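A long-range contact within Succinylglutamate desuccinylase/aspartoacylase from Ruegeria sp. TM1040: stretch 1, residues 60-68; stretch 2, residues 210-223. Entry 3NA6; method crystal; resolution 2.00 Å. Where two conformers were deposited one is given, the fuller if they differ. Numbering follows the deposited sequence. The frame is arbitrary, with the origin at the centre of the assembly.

Stretch 1 60-68: GDEYEGPVA
Stretch 2, residues 210-223: ELGGGGMSTARSNA

The buried side chain of Glu 64 is the centre of a contact whose touching residues lie at least 147 positions apart, and only one direct hydrogen bond crosses it: Ser 221 OG donates to Glu 64 OE2 at 2.7 Å. Waters provide further polar links. Water 2 accepts from Tyr 63 N (3.0 Å) and donates to Glu 64 OE1 and Met 216 O (both 2.7 Å); water 3 accepts from Gly 213 N (2.7 Å) and lies 2.6 Å from Glu 64 OE2.

Each stretch runs from loop into helix, at 64-68 and 219-223. The helix axes approach to 9.2 Å, their N-to-C directions 67° apart. In register, Asp 61 CA lies 5.2 Å from Gly 215 CA. Glu 64 CA lies 5.1 Å from Asn 222 CA.

Glu 64 points toward stretch 2 and folds its chain (chi1 m, chi2 p, chi3 4°); nonpolar Leu 211 (m, t) packs against its aliphatic part, CD1 4.0 Å from Glu 64 CB.

Glycines line the loop. At Gly 212 (151/-126) and Gly 213 (152/-162) a CB would jam against the preceding carbonyl. At Gly 215 (71/29) positive phi favours glycine; its CA lies 3.5 Å from Asp 61 O in a nearly linear CA-H...O contact, while water 1 links Asp 61 O (2.7 Å) to Gly 215 N (3.0 Å). The broad Tyr 63 ring (m, chi2 -78°), pointing toward stretch 2, lies obliquely against the Gly 215-Met 216 backbone, CE2 3.3 Å from Gly 215 O.

Thr 218 (p) caps the second helix: its OG1 accepts from Ser 221 N, and Ser 221 OG (chi1 p) accepts from Thr 218 N, both 2.9 Å. That serine hydroxyl thus accepts from backbone and donates to glutamate. Ser 217 OG (p) donates to Asn 222 OD1 (2.7 Å; m, chi2 -26°). Compact, branched Val 67 (t) points toward stretch 2, CG2 3.9 Å from Asn 222 OD1.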

# COMPACT_ATOMS: atom_id res chain seq x y z
N GLY A 60 14.98 12.45 8.99
CA GLY A 60 13.85 12.44 9.91
C GLY A 60 13.88 11.40 11.03
O GLY A 60 13.11 11.52 11.96
N ASP A 61 14.77 10.41 10.92
CA ASP A 61 14.90 9.32 11.92
C ASP A 61 16.16 9.45 12.80
O ASP A 61 16.73 8.45 13.29
CB ASP A 61 14.80 7.94 11.22
CG ASP A 61 15.91 7.68 10.17
OD1 ASP A 61 16.62 8.62 9.75
OD2 ASP A 61 16.09 6.50 9.78
N GLU A 62 16.58 10.70 13.02
CA GLU A 62 17.81 11.04 13.77
C GLU A 62 17.44 12.07 14.86
O GLU A 62 17.13 13.21 14.55
CB GLU A 62 18.85 11.60 12.80
CG GLU A 62 19.35 10.50 11.80
CD GLU A 62 20.29 11.03 10.71
OE1 GLU A 62 20.88 12.14 10.88
OE2 GLU A 62 20.44 10.33 9.67
N TYR A 63 17.48 11.66 16.12
CA TYR A 63 16.72 12.33 17.18
C TYR A 63 17.48 13.17 18.18
O TYR A 63 16.87 13.97 18.86
CB TYR A 63 15.88 11.31 17.94
CG TYR A 63 14.84 10.68 17.01
CD1 TYR A 63 13.69 11.36 16.69
CD2 TYR A 63 15.05 9.44 16.44
CE1 TYR A 63 12.74 10.83 15.82
CE2 TYR A 63 14.09 8.89 15.57
CZ TYR A 63 12.97 9.59 15.25
OH TYR A 63 12.06 9.06 14.40
N GLU A 64 18.78 12.99 18.32
CA GLU A 64 19.51 13.73 19.36
C GLU A 64 19.42 15.25 19.15
O GLU A 64 19.18 16.02 20.10
CB GLU A 64 20.99 13.33 19.45
CG GLU A 64 21.33 12.00 20.17
CD GLU A 64 21.07 10.77 19.31
OE1 GLU A 64 20.70 10.94 18.12
OE2 GLU A 64 21.27 9.63 19.83
N GLY A 65 19.67 15.70 17.92
CA GLY A 65 19.64 17.13 17.62
C GLY A 65 18.26 17.72 17.89
O GLY A 65 18.13 18.71 18.58
N PRO A 66 17.23 17.05 17.39
CA PRO A 66 15.89 17.55 17.67
C PRO A 66 15.54 17.72 19.16
O PRO A 66 14.89 18.70 19.54
CB PRO A 66 15.02 16.50 17.00
CG PRO A 66 15.80 16.15 15.78
CD PRO A 66 17.22 16.07 16.29
N VAL A 67 15.96 16.78 20.01
CA VAL A 67 15.76 16.93 21.46
C VAL A 67 16.49 18.17 21.97
O VAL A 67 15.91 19.00 22.69
CB VAL A 67 16.19 15.66 22.21
CG1 VAL A 67 16.20 15.91 23.73
CG2 VAL A 67 15.28 14.49 21.84
N ALA A 68 17.78 18.30 21.63
CA ALA A 68 18.59 19.42 22.10
C ALA A 68 18.04 20.77 21.63
O ALA A 68 18.04 21.76 22.39
CB ALA A 68 20.07 19.25 21.65
N GLU A 210 27.80 12.94 14.36
CA GLU A 210 27.07 11.66 14.31
C GLU A 210 26.95 11.20 15.76
O GLU A 210 27.95 10.77 16.31
CB GLU A 210 27.82 10.60 13.50
CG GLU A 210 27.87 10.85 11.99
CD GLU A 210 26.55 10.58 11.28
OE1 GLU A 210 25.57 10.21 11.95
OE2 GLU A 210 26.50 10.72 10.05
N LEU A 211 25.78 11.32 16.38
CA LEU A 211 25.70 11.14 17.84
C LEU A 211 25.08 9.83 18.33
O LEU A 211 24.84 9.68 19.52
CB LEU A 211 24.96 12.30 18.49
CG LEU A 211 25.61 13.68 18.33
CD1 LEU A 211 24.70 14.72 18.99
CD2 LEU A 211 27.03 13.68 18.86
N GLY A 212 24.91 8.87 17.44
CA GLY A 212 24.44 7.55 17.84
C GLY A 212 23.69 7.00 16.66
O GLY A 212 24.20 6.99 15.53
N GLY A 213 22.46 6.58 16.88
CA GLY A 213 21.68 5.99 15.79
C GLY A 213 20.65 4.99 16.27
O GLY A 213 20.28 4.99 17.44
N GLY A 214 20.18 4.16 15.34
CA GLY A 214 19.16 3.15 15.57
C GLY A 214 17.76 3.73 15.61
O GLY A 214 16.81 3.05 16.01
N GLY A 215 17.59 4.99 15.19
CA GLY A 215 16.26 5.58 15.26
C GLY A 215 15.77 5.88 16.68
O GLY A 215 14.58 5.91 16.94
N MSE A 216 16.70 6.17 17.58
CA MSE A 216 16.41 6.38 18.99
C MSE A 216 17.48 7.26 19.55
O MSE A 216 18.50 7.50 18.91
CB MSE A 216 16.43 5.05 19.75
CG MSE A 216 17.75 4.33 19.71
SE MSE A 216 18.93 4.74 21.20
CE MSE A 216 18.03 3.75 22.61
N SER A 217 17.27 7.72 20.76
CA SER A 217 18.32 8.35 21.52
C SER A 217 18.21 8.02 23.01
O SER A 217 17.16 7.69 23.50
CB SER A 217 18.30 9.86 21.29
OG SER A 217 17.15 10.45 21.88
N THR A 218 19.33 8.17 23.71
CA THR A 218 19.48 7.86 25.12
C THR A 218 19.69 9.17 25.88
O THR A 218 19.98 10.21 25.26
CB THR A 218 20.70 6.93 25.36
OG1 THR A 218 21.91 7.61 24.97
CG2 THR A 218 20.59 5.60 24.57
N ALA A 219 19.58 9.13 27.21
CA ALA A 219 19.91 10.29 28.03
C ALA A 219 21.36 10.70 27.79
O ALA A 219 21.67 11.89 27.71
CB ALA A 219 19.67 10.03 29.53
N ARG A 220 22.27 9.72 27.67
CA ARG A 220 23.69 10.03 27.41
C ARG A 220 23.87 10.72 26.07
O ARG A 220 24.59 11.72 25.98
CB ARG A 220 24.59 8.78 27.46
CG ARG A 220 26.12 9.07 27.22
CD ARG A 220 26.89 7.77 26.84
NE ARG A 220 28.27 8.00 26.37
CZ ARG A 220 28.72 7.70 25.16
NH1 ARG A 220 27.93 7.12 24.28
NH2 ARG A 220 29.99 7.93 24.84
N SER A 221 23.21 10.22 25.03
CA SER A 221 23.41 10.80 23.69
C SER A 221 22.72 12.17 23.57
O SER A 221 23.29 13.11 22.98
CB SER A 221 22.99 9.83 22.55
OG SER A 221 21.59 9.62 22.49
N ASN A 222 21.53 12.28 24.17
CA ASN A 222 20.84 13.54 24.27
C ASN A 222 21.71 14.54 25.04
O ASN A 222 21.80 15.72 24.65
CB ASN A 222 19.49 13.43 24.99
CG ASN A 222 18.46 12.63 24.24
OD1 ASN A 222 18.49 12.52 23.02
ND2 ASN A 222 17.49 12.07 24.98
N ALA A 223 22.39 14.08 26.11
CA ALA A 223 23.22 15.01 26.89
C ALA A 223 24.47 15.46 26.07
O ALA A 223 24.90 16.61 26.19
CB ALA A 223 23.59 14.41 28.25
O HOH W 1 18.94 7.59 14.64
O HOH W 2 19.00 9.17 16.91
O HOH W 3 21.31 7.13 19.31